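Local coordinates for UL18 protein (Human herpesvirus 5, PDB 3D2U) that mimics a host MHC class I heavy chain and engages the inhibitory leukocyte receptor LILRB1, modulating NK-cell activity and helping to protect infected cells from NK cytotoxicity, at residues T8-D13 with R91-L96; F30-V35 with N46-W51; T210-F215 with T248-C253. The protein carries 4 engineered substitutions. All coordinates share one frame; numbering follows the deposited sequence.

Overall arrangement
Interactions 1 and 2 belong to the same seven-stranded antiparallel floor of the MHC class I-like peptide-binding platform, whereas interaction 3 lies in the immunoglobulin C1-set domain that follows it. Interaction 1 joins the two halves of the floor at its middle; interaction 2 is nested inside the chain loop it closes and pairs the strands at one border. Their centres are 23 Å apart. L96 of interaction 1 and F31 of interaction 2 both pack on the bound peptide. Interaction 3 has its centre 23 Å from that of interaction 2, with nearest atoms about 6 Å apart, and 34 Å from that of interaction 1. All three contacts also meet a chain of another protein.

Interaction 1: residues T8-D13 with R91-L96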
loop_
_atom_site.group_PDB
_atom_site.type_symbol
_atom_site.label_atom_id
_atom_site.label_comp_id
_atom_site.label_asym_id
_atom_site.label_seq_id
_atom_site.Cartn_x
_atom_site.Cartn_y
_atom_site.Cartn_z
ATOM N N THR A 8 -15.908 -11.701 0.974
ATOM C CA THR A 8 -16.061 -10.659 -0.027
ATOM C C THR A 8 -17.143 -11.102 -1.001
ATOM O O THR A 8 -16.954 -12.052 -1.775
ATOM C CB THR A 8 -14.755 -10.405 -0.815
ATOM O OG1 THR A 8 -13.708 -10.024 0.089
ATOM C CG2 THR A 8 -14.966 -9.297 -1.825
ATOM N N GLY A 9 -18.287 -10.424 -0.942
ATOM C CA GLY A 9 -19.395 -10.742 -1.829
ATOM C C GLY A 9 -19.600 -9.622 -2.826
ATOM O O GLY A 9 -19.988 -8.511 -2.457
ATOM N N ILE A 10 -19.326 -9.905 -4.094
ATOM C CA ILE A 10 -19.456 -8.896 -5.126
ATOM C C ILE A 10 -20.751 -9.058 -5.908
ATOM O O ILE A 10 -21.118 -10.164 -6.315
ATOM C CB ILE A 10 -18.273 -8.949 -6.138
ATOM C CG1 ILE A 10 -16.932 -8.845 -5.410
ATOM C CG2 ILE A 10 -18.395 -7.808 -7.142
ATOM C CD1 ILE A 10 -16.530 -10.108 -4.676
ATOM N N PHE A 11 -21.449 -7.946 -6.106
ATOM C CA PHE A 11 -22.680 -7.942 -6.880
ATOM C C PHE A 11 -22.339 -7.266 -8.203
ATOM O O PHE A 11 -21.924 -6.119 -8.202
ATOM C CB PHE A 11 -23.779 -7.128 -6.169
ATOM C CG PHE A 11 -25.045 -6.953 -6.992
ATOM C CD1 PHE A 11 -26.137 -7.797 -6.806
ATOM C CD2 PHE A 11 -25.125 -5.969 -7.982
ATOM C CE1 PHE A 11 -27.293 -7.668 -7.592
ATOM C CE2 PHE A 11 -26.275 -5.836 -8.771
ATOM C CZ PHE A 11 -27.356 -6.683 -8.577
ATOM N N ASP A 12 -22.482 -7.975 -9.319
ATOM C CA ASP A 12 -22.231 -7.372 -10.628
ATOM C C ASP A 12 -23.568 -7.275 -11.384
ATOM O O ASP A 12 -23.891 -6.228 -11.950
ATOM C CB ASP A 12 -21.214 -8.185 -11.458
ATOM C CG ASP A 12 -19.766 -7.985 -11.000
ATOM O OD1 ASP A 12 -19.369 -6.838 -10.716
ATOM O OD2 ASP A 12 -19.011 -8.978 -10.954
ATOM N N ASP A 13 -24.333 -8.370 -11.372
ATOM C CA ASP A 13 -25.651 -8.484 -12.035
ATOM C C ASP A 13 -26.629 -9.082 -11.057
ATOM O O ASP A 13 -26.257 -9.528 -9.974
ATOM C CB ASP A 13 -25.640 -9.511 -13.171
ATOM C CG ASP A 13 -25.276 -8.933 -14.493
ATOM O OD1 ASP A 13 -24.882 -7.754 -14.542
ATOM O OD2 ASP A 13 -25.378 -9.675 -15.492
ATOM N N ARG A 91 -21.363 3.766 -4.639
ATOM C CA ARG A 91 -20.618 4.889 -5.174
ATOM C C ARG A 91 -19.378 4.417 -5.944
ATOM O O ARG A 91 -19.048 4.955 -7.001
ATOM C CB ARG A 91 -20.234 5.845 -4.035
ATOM C CG ARG A 91 -21.438 6.434 -3.281
ATOM C CD ARG A 91 -22.369 7.199 -4.228
ATOM N NE ARG A 91 -23.634 7.613 -3.616
ATOM C CZ ARG A 91 -23.823 8.748 -2.953
ATOM N NH1 ARG A 91 -22.823 9.603 -2.802
ATOM N NH2 ARG A 91 -25.020 9.037 -2.454
ATOM N N SER A 92 -18.702 3.394 -5.435
ATOM C CA SER A 92 -17.509 2.881 -6.107
ATOM C C SER A 92 -17.678 1.441 -6.569
ATOM O O SER A 92 -17.329 1.102 -7.688
ATOM C CB SER A 92 -16.311 2.989 -5.176
ATOM O OG SER A 92 -16.181 4.321 -4.733
ATOM N N GLN A 93 -18.207 0.589 -5.701
ATOM C CA GLN A 93 -18.433 -0.801 -6.060
ATOM C C GLN A 93 -19.477 -1.404 -5.137
ATOM O O GLN A 93 -19.470 -1.177 -3.930
ATOM C CB GLN A 93 -17.129 -1.609 -5.979
ATOM C CG GLN A 93 -17.304 -3.089 -6.291
ATOM C CD GLN A 93 -16.014 -3.881 -6.155
ATOM O OE1 GLN A 93 -15.149 -3.547 -5.339
ATOM N NE2 GLN A 93 -15.891 -4.949 -6.934
ATOM N N SER A 94 -20.393 -2.164 -5.715
ATOM C CA SER A 94 -21.421 -2.804 -4.926
ATOM C C SER A 94 -20.855 -4.110 -4.362
ATOM O O SER A 94 -21.117 -5.186 -4.905
ATOM C CB SER A 94 -22.652 -3.071 -5.801
ATOM O OG SER A 94 -22.289 -3.672 -7.040
ATOM N N VAL A 95 -20.056 -3.994 -3.294
ATOM C CA VAL A 95 -19.429 -5.143 -2.610
ATOM C C VAL A 95 -19.726 -5.137 -1.134
ATOM O O VAL A 95 -19.640 -4.090 -0.490
ATOM C CB VAL A 95 -17.874 -5.121 -2.585
ATOM C CG1 VAL A 95 -17.304 -6.101 -3.557
ATOM C CG2 VAL A 95 -17.350 -3.712 -2.784
ATOM N N LEU A 96 -20.039 -6.303 -0.585
ATOM C CA LEU A 96 -20.244 -6.396 0.853
ATOM C C LEU A 96 -19.038 -7.188 1.337
ATOM O O LEU A 96 -18.736 -8.255 0.808
ATOM C CB LEU A 96 -21.538 -7.139 1.201
ATOM C CG LEU A 96 -21.807 -7.365 2.698
ATOM C CD1 LEU A 96 -22.028 -6.034 3.407
ATOM C CD2 LEU A 96 -23.023 -8.267 2.869
#
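The seam of the MHC class I platform, where the two halves of its antiparallel floor meet, is made here by the end of strand 2-11 and the start of strand 95-104. G9 and L96 form a hydrogen-bonded pair: G9 N reaches L96 O at 2.8 Å, nearly along the C=O axis, and L96 N returns to G9 O at 2.9 Å. F11 N then binds S94 O at 3.0 Å, where segment 91-96 bends in an inverse gamma turn centred on S94.

Beyond the paired strands, S94 replaces a backbone donor with its hydroxyl. On the face of I10 and V95 the two side chains lie alongside and point the same way. Their CG1 atoms are only 3.3 Å apart, tight for carbons, and V95 has a chi1 of -105°, off the staggered positions. A chain of another protein packs on T8 and V95 and hydrogen-bonds through its backbone to Q93 OE1, which accepts, while L96, on the other face, meets helix 62-88 and the bound peptide. The crowded chi1 of S94 (47°) aims OG at an in-plane lone pair of F11 O, 2.7 Å away, beside the edge of the F11 ring.

Interaction 2: residues F30-V35 with N46-W51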
loop_
_atom_site.group_PDB
_atom_site.type_symbol
_atom_site.label_atom_id
_atom_site.label_comp_id
_atom_site.label_asym_id
_atom_site.label_seq_id
_atom_site.Cartn_x
_atom_site.Cartn_y
_atom_site.Cartn_z
ATOM N N PHE A 30 -5.038 -20.113 5.278
ATOM C CA PHE A 30 -5.134 -21.568 5.177
ATOM C C PHE A 30 -6.381 -22.127 4.499
ATOM O O PHE A 30 -6.390 -23.288 4.088
ATOM C CB PHE A 30 -5.046 -22.191 6.574
ATOM C CG PHE A 30 -6.260 -21.943 7.436
ATOM C CD1 PHE A 30 -6.396 -20.762 8.160
ATOM C CD2 PHE A 30 -7.266 -22.897 7.518
ATOM C CE1 PHE A 30 -7.513 -20.535 8.961
ATOM C CE2 PHE A 30 -8.392 -22.689 8.313
ATOM C CZ PHE A 30 -8.521 -21.507 9.037
ATOM N N PHE A 31 -7.427 -21.315 4.385
ATOM C CA PHE A 31 -8.676 -21.786 3.803
ATOM C C PHE A 31 -9.364 -20.804 2.856
ATOM O O PHE A 31 -9.353 -19.592 3.083
ATOM C CB PHE A 31 -9.647 -22.145 4.931
ATOM C CG PHE A 31 -11.018 -22.488 4.454
ATOM C CD1 PHE A 31 -11.329 -23.787 4.047
ATOM C CD2 PHE A 31 -12.000 -21.501 4.368
ATOM C CE1 PHE A 31 -12.601 -24.096 3.558
ATOM C CE2 PHE A 31 -13.275 -21.800 3.880
ATOM C CZ PHE A 31 -13.578 -23.101 3.474
ATOM N N THR A 32 -9.981 -21.339 1.806
ATOM C CA THR A 32 -10.712 -20.521 0.848
ATOM C C THR A 32 -11.968 -21.229 0.371
ATOM O O THR A 32 -11.955 -22.430 0.110
ATOM C CB THR A 32 -9.865 -20.163 -0.407
ATOM O OG1 THR A 32 -8.917 -19.152 -0.059
ATOM C CG2 THR A 32 -10.759 -19.651 -1.539
ATOM N N TYR A 33 -13.056 -20.472 0.295
ATOM C CA TYR A 33 -14.319 -20.961 -0.239
ATOM C C TYR A 33 -14.668 -19.942 -1.307
ATOM O O TYR A 33 -14.693 -18.737 -1.042
ATOM C CB TYR A 33 -15.442 -20.987 0.789
ATOM C CG TYR A 33 -16.783 -21.228 0.119
ATOM C CD1 TYR A 33 -17.155 -22.504 -0.316
ATOM C CD2 TYR A 33 -17.655 -20.167 -0.140
ATOM C CE1 TYR A 33 -18.357 -22.715 -0.991
ATOM C CE2 TYR A 33 -18.849 -20.368 -0.812
ATOM C CZ TYR A 33 -19.198 -21.644 -1.237
ATOM O OH TYR A 33 -20.384 -21.848 -1.902
ATOM N N HIS A 34 -14.933 -20.431 -2.509
ATOM C CA HIS A 34 -15.266 -19.578 -3.644
ATOM C C HIS A 34 -16.477 -20.149 -4.391
ATOM O O HIS A 34 -16.676 -21.366 -4.434
ATOM C CB HIS A 34 -14.052 -19.490 -4.565
ATOM C CG HIS A 34 -14.281 -18.701 -5.816
ATOM N ND1 HIS A 34 -14.295 -17.324 -5.843
ATOM C CD2 HIS A 34 -14.477 -19.103 -7.095
ATOM C CE1 HIS A 34 -14.488 -16.911 -7.084
ATOM N NE2 HIS A 34 -14.602 -17.972 -7.863
ATOM N N VAL A 35 -17.280 -19.258 -4.966
ATOM C CA VAL A 35 -18.491 -19.635 -5.690
ATOM C C VAL A 35 -18.993 -18.433 -6.493
ATOM O O VAL A 35 -18.819 -17.290 -6.077
ATOM C CB VAL A 35 -19.608 -20.064 -4.702
ATOM C CG1 VAL A 35 -19.992 -18.888 -3.793
ATOM C CG2 VAL A 35 -20.820 -20.580 -5.457
ATOM N N ASN A 46 -10.945 -25.251 -0.555
ATOM C CA ASN A 46 -9.574 -25.741 -0.658
ATOM C C ASN A 46 -8.721 -25.332 0.532
ATOM O O ASN A 46 -8.923 -24.279 1.128
ATOM C CB ASN A 46 -8.864 -25.175 -1.907
ATOM C CG ASN A 46 -9.551 -25.539 -3.210
ATOM O OD1 ASN A 46 -10.615 -25.011 -3.535
ATOM N ND2 ASN A 46 -8.933 -26.438 -3.974
ATOM N N GLY A 47 -7.760 -26.184 0.863
ATOM C CA GLY A 47 -6.811 -25.848 1.895
ATOM C C GLY A 47 -5.867 -24.998 1.056
ATOM O O GLY A 47 -5.716 -25.248 -0.139
ATOM N N THR A 48 -5.236 -23.990 1.638
ATOM C CA THR A 48 -4.359 -23.151 0.839
ATOM C C THR A 48 -2.971 -22.983 1.450
ATOM O O THR A 48 -2.255 -22.026 1.154
ATOM C CB THR A 48 -5.011 -21.773 0.603
ATOM O OG1 THR A 48 -5.089 -21.057 1.845
ATOM C CG2 THR A 48 -6.432 -21.959 0.043
ATOM N N ILE A 49 -2.595 -23.917 2.314
ATOM C CA ILE A 49 -1.268 -23.907 2.903
ATOM C C ILE A 49 -0.935 -25.378 3.143
ATOM O O ILE A 49 -1.836 -26.195 3.324
ATOM C CB ILE A 49 -1.219 -23.043 4.192
ATOM C CG1 ILE A 49 0.236 -22.703 4.514
ATOM C CG2 ILE A 49 -1.895 -23.751 5.359
ATOM C CD1 ILE A 49 0.410 -21.608 5.557
ATOM N N SER A 50 0.348 -25.727 3.117
ATOM C CA SER A 50 0.756 -27.127 3.266
ATOM C C SER A 50 0.240 -27.874 4.489
ATOM O O SER A 50 -0.128 -29.037 4.377
ATOM C CB SER A 50 2.291 -27.265 3.193
ATOM O OG SER A 50 2.921 -26.783 4.363
ATOM N N TRP A 51 0.190 -27.235 5.652
ATOM C CA TRP A 51 -0.287 -27.968 6.816
ATOM C C TRP A 51 -1.758 -28.362 6.776
ATOM O O TRP A 51 -2.208 -29.175 7.586
ATOM C CB TRP A 51 0.036 -27.231 8.135
ATOM C CG TRP A 51 -0.471 -25.821 8.305
ATOM C CD1 TRP A 51 0.253 -24.664 8.162
ATOM C CD2 TRP A 51 -1.767 -25.424 8.779
ATOM N NE1 TRP A 51 -0.508 -23.579 8.529
ATOM C CE2 TRP A 51 -1.750 -24.015 8.913
ATOM C CE3 TRP A 51 -2.937 -26.121 9.110
ATOM C CZ2 TRP A 51 -2.859 -23.289 9.367
ATOM C CZ3 TRP A 51 -4.048 -25.396 9.567
ATOM C CH2 TRP A 51 -3.994 -23.993 9.691
#
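F30 enters this contact through the first atoms of its side chain. Its CB is touched by two residues: I49 CG2 lies 3.7 Å from it, and W51 CZ2 is equally near. With chi1 at 70°, CG sits in the crowded position between the backbone N and the carbonyl carbon, and W51 CH2 approaches this CG at 3.8 Å. Farther out CD2 still meets the indole, again at CH2. The phenyl and the six-membered indole ring are near parallel, their planes 23° apart, but they are slid so far that they barely overlap. Y62 and F25 also touch the F30 side chain, and the ring of Y181 meets its ring. I49 CG2 also covers one face of the W51 ring, and W51 NE1 is held by Q28 OE1.

The backbone of F30 is gripped as well. T48 N donates to F30 O at 2.8 Å from above the carbonyl plane, a skewed bond made where the edge strand has already ended. T48 OG1 turns instead to H29 O, while its CG2 lies 3.8 Å from T32 OG1, a hydroxyl bound by an acidic side chain of another protein's chain. Regular pairing follows at T32 and N46, whose two bonds, T32 N to N46 O (3.2 Å) and N46 N to T32 O (3.1 Å), run nearly along the C=O axes. Toward strand 17-25, F30 and F31 both face G23 in a classic beta bulge. This is the outer beta hairpin of an MHC class I alpha1 half, with its edge strand leaving toward helix 51-58.

Interaction 3: residues T210-F215 with T248-C253; sequences TSYGFF and TFHQGC
Four backbone hydrogen bonds tie the two strands together. S211 and Q251 exchange a pair, S211 N to Q251 O at 2.8 Å and Q251 N to S211 O at 3.1 Å, both in the carbonyl planes. Farther along, F249 N gives a short bond to F214 O (2.7 Å), whereas F214 N reaches a lone pair of F249 O at 3.3 Å. At this second pair G213 and F214 both face F249, a G1 beta bulge in which G213 takes a positive phi of 56°. A water lies in the plane of the H250 ring at its edge, 2.9 Å from ND1, and accepts a weak bond from G213 N.

Around this backbone the side chains sort onto two faces. On the face of T210, Y212 and H250, the imidazole turns its edge to the tyrosine face in an offset edge-to-face pair, planes at 87° and centroids 5.2 Å apart. T210 CG2 adds a methyl contact to H250 CE1 at 3.6 Å, and S211 O lies over one face of the imidazole. On the other face, F214 folds back from the crowded chi1 position, so that F249 CB stands over its ring, 4.0 Å from the centroid, in a CH-pi contact. The F249 ring presents its edge to F214 O and to F215 CD1.

A chain of another protein covers the T210-H250 face and bonds through its backbone to T210 OG1 and H250 NE2. The F214-Q251 face packs beside L241 on the neighbouring strand 237-243 of the same sheet and against I219 and, in the facing sheet of the immunoglobulin sandwich, I221 of strand 220-226, while C253 is disulfide-linked to C238 on strand 237-243.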
loop_
_atom_site.group_PDB
_atom_site.type_symbol
_atom_site.label_atom_id
_atom_site.label_comp_id
_atom_site.label_asym_id
_atom_site.label_seq_id
_atom_site.Cartn_x
_atom_site.Cartn_y
_atom_site.Cartn_z
ATOM N N THR A 210 17.804 -7.335 4.525
ATOM C CA THR A 210 16.501 -7.967 4.269
ATOM C C THR A 210 16.319 -9.336 4.941
ATOM O O THR A 210 17.250 -10.143 4.992
ATOM C CB THR A 210 16.286 -8.155 2.749
ATOM O OG1 THR A 210 16.482 -6.904 2.083
ATOM C CG2 THR A 210 14.890 -8.669 2.454
ATOM N N SER A 211 15.116 -9.581 5.456
ATOM C CA SER A 211 14.785 -10.843 6.110
ATOM C C SER A 211 13.812 -11.622 5.220
ATOM O O SER A 211 12.824 -11.070 4.728
ATOM C CB SER A 211 14.179 -10.582 7.497
ATOM O OG SER A 211 15.170 -10.092 8.392
ATOM N N TYR A 212 14.101 -12.905 5.022
ATOM C CA TYR A 212 13.301 -13.767 4.156
ATOM C C TYR A 212 12.704 -14.998 4.844
ATOM O O TYR A 212 13.360 -15.644 5.663
ATOM C CB TYR A 212 14.146 -14.279 2.978
ATOM C CG TYR A 212 14.943 -13.243 2.207
ATOM C CD1 TYR A 212 16.140 -12.716 2.721
ATOM C CD2 TYR A 212 14.538 -12.841 0.930
ATOM C CE1 TYR A 212 16.914 -11.819 1.976
ATOM C CE2 TYR A 212 15.313 -11.949 0.171
ATOM C CZ TYR A 212 16.496 -11.443 0.702
ATOM O OH TYR A 212 17.267 -10.569 -0.035
ATOM N N GLY A 213 11.464 -15.319 4.482
ATOM C CA GLY A 213 10.783 -16.493 5.001
ATOM C C GLY A 213 10.611 -16.689 6.497
ATOM O O GLY A 213 10.830 -17.786 7.006
ATOM N N PHE A 214 10.190 -15.658 7.212
ATOM C CA PHE A 214 9.999 -15.826 8.637
ATOM C C PHE A 214 8.532 -15.913 8.975
ATOM O O PHE A 214 7.689 -15.397 8.251
ATOM C CB PHE A 214 10.671 -14.691 9.438
ATOM C CG PHE A 214 10.249 -13.291 9.037
ATOM C CD1 PHE A 214 9.340 -12.573 9.810
ATOM C CD2 PHE A 214 10.818 -12.668 7.923
ATOM C CE1 PHE A 214 9.013 -11.240 9.483
ATOM C CE2 PHE A 214 10.503 -11.349 7.589
ATOM C CZ PHE A 214 9.598 -10.631 8.372
ATOM N N PHE A 215 8.264 -16.589 10.090
ATOM C CA PHE A 215 6.940 -16.791 10.645
ATOM C C PHE A 215 7.157 -17.090 12.135
ATOM O O PHE A 215 7.995 -17.906 12.488
ATOM C CB PHE A 215 6.270 -18.007 9.986
ATOM C CG PHE A 215 4.985 -18.392 10.631
ATOM C CD1 PHE A 215 3.856 -17.586 10.482
ATOM C CD2 PHE A 215 4.905 -19.527 11.430
ATOM C CE1 PHE A 215 2.664 -17.905 11.123
ATOM C CE2 PHE A 215 3.709 -19.854 12.078
ATOM C CZ PHE A 215 2.590 -19.041 11.923
ATOM N N THR A 248 4.828 -17.425 4.988
ATOM C CA THR A 248 5.854 -16.718 5.729
ATOM C C THR A 248 5.935 -15.268 5.249
ATOM O O THR A 248 5.213 -14.856 4.336
ATOM C CB THR A 248 7.237 -17.400 5.626
ATOM O OG1 THR A 248 7.743 -17.299 4.287
ATOM C CG2 THR A 248 7.128 -18.867 6.032
ATOM N N PHE A 249 6.817 -14.498 5.871
ATOM C CA PHE A 249 6.930 -13.097 5.543
ATOM C C PHE A 249 8.287 -12.613 5.058
ATOM O O PHE A 249 9.289 -13.331 5.107
ATOM C CB PHE A 249 6.444 -12.293 6.745
ATOM C CG PHE A 249 5.025 -12.612 7.133
ATOM C CD1 PHE A 249 3.969 -11.870 6.622
ATOM C CD2 PHE A 249 4.743 -13.701 7.959
ATOM C CE1 PHE A 249 2.644 -12.210 6.921
ATOM C CE2 PHE A 249 3.430 -14.047 8.261
ATOM C CZ PHE A 249 2.379 -13.300 7.740
ATOM N N HIS A 250 8.293 -11.368 4.598
ATOM C CA HIS A 250 9.472 -10.746 4.021
ATOM C C HIS A 250 9.572 -9.265 4.390
ATOM O O HIS A 250 8.569 -8.563 4.407
ATOM C CB HIS A 250 9.347 -10.881 2.499
ATOM C CG HIS A 250 10.395 -10.154 1.720
ATOM N ND1 HIS A 250 11.387 -10.807 1.021
ATOM C CD2 HIS A 250 10.593 -8.832 1.509
ATOM C CE1 HIS A 250 12.151 -9.920 0.411
ATOM N NE2 HIS A 250 11.691 -8.714 0.690
ATOM N N GLN A 251 10.775 -8.786 4.682
ATOM C CA GLN A 251 10.943 -7.369 4.958
ATOM C C GLN A 251 12.368 -6.890 4.704
ATOM O O GLN A 251 13.338 -7.470 5.202
ATOM C CB GLN A 251 10.489 -7.003 6.382
ATOM C CG GLN A 251 10.358 -5.480 6.586
ATOM C CD GLN A 251 9.578 -5.092 7.834
ATOM O OE1 GLN A 251 9.728 -5.698 8.890
ATOM N NE2 GLN A 251 8.760 -4.056 7.719
ATOM N N GLY A 252 12.482 -5.841 3.891
ATOM C CA GLY A 252 13.776 -5.255 3.573
ATOM C C GLY A 252 13.847 -3.836 4.120
ATOM O O GLY A 252 12.834 -3.135 4.156
ATOM N N CYS A 253 15.029 -3.408 4.558
ATOM C CA CYS A 253 15.213 -2.057 5.104
ATOM C C CYS A 253 16.503 -1.453 4.538
ATOM O O CYS A 253 17.355 -2.183 4.037
ATOM C CB CYS A 253 15.306 -2.112 6.640
ATOM S SG CYS A 253 14.012 -3.111 7.473
HETATM O O HOH W 1 10.967 -13.669 1.573
#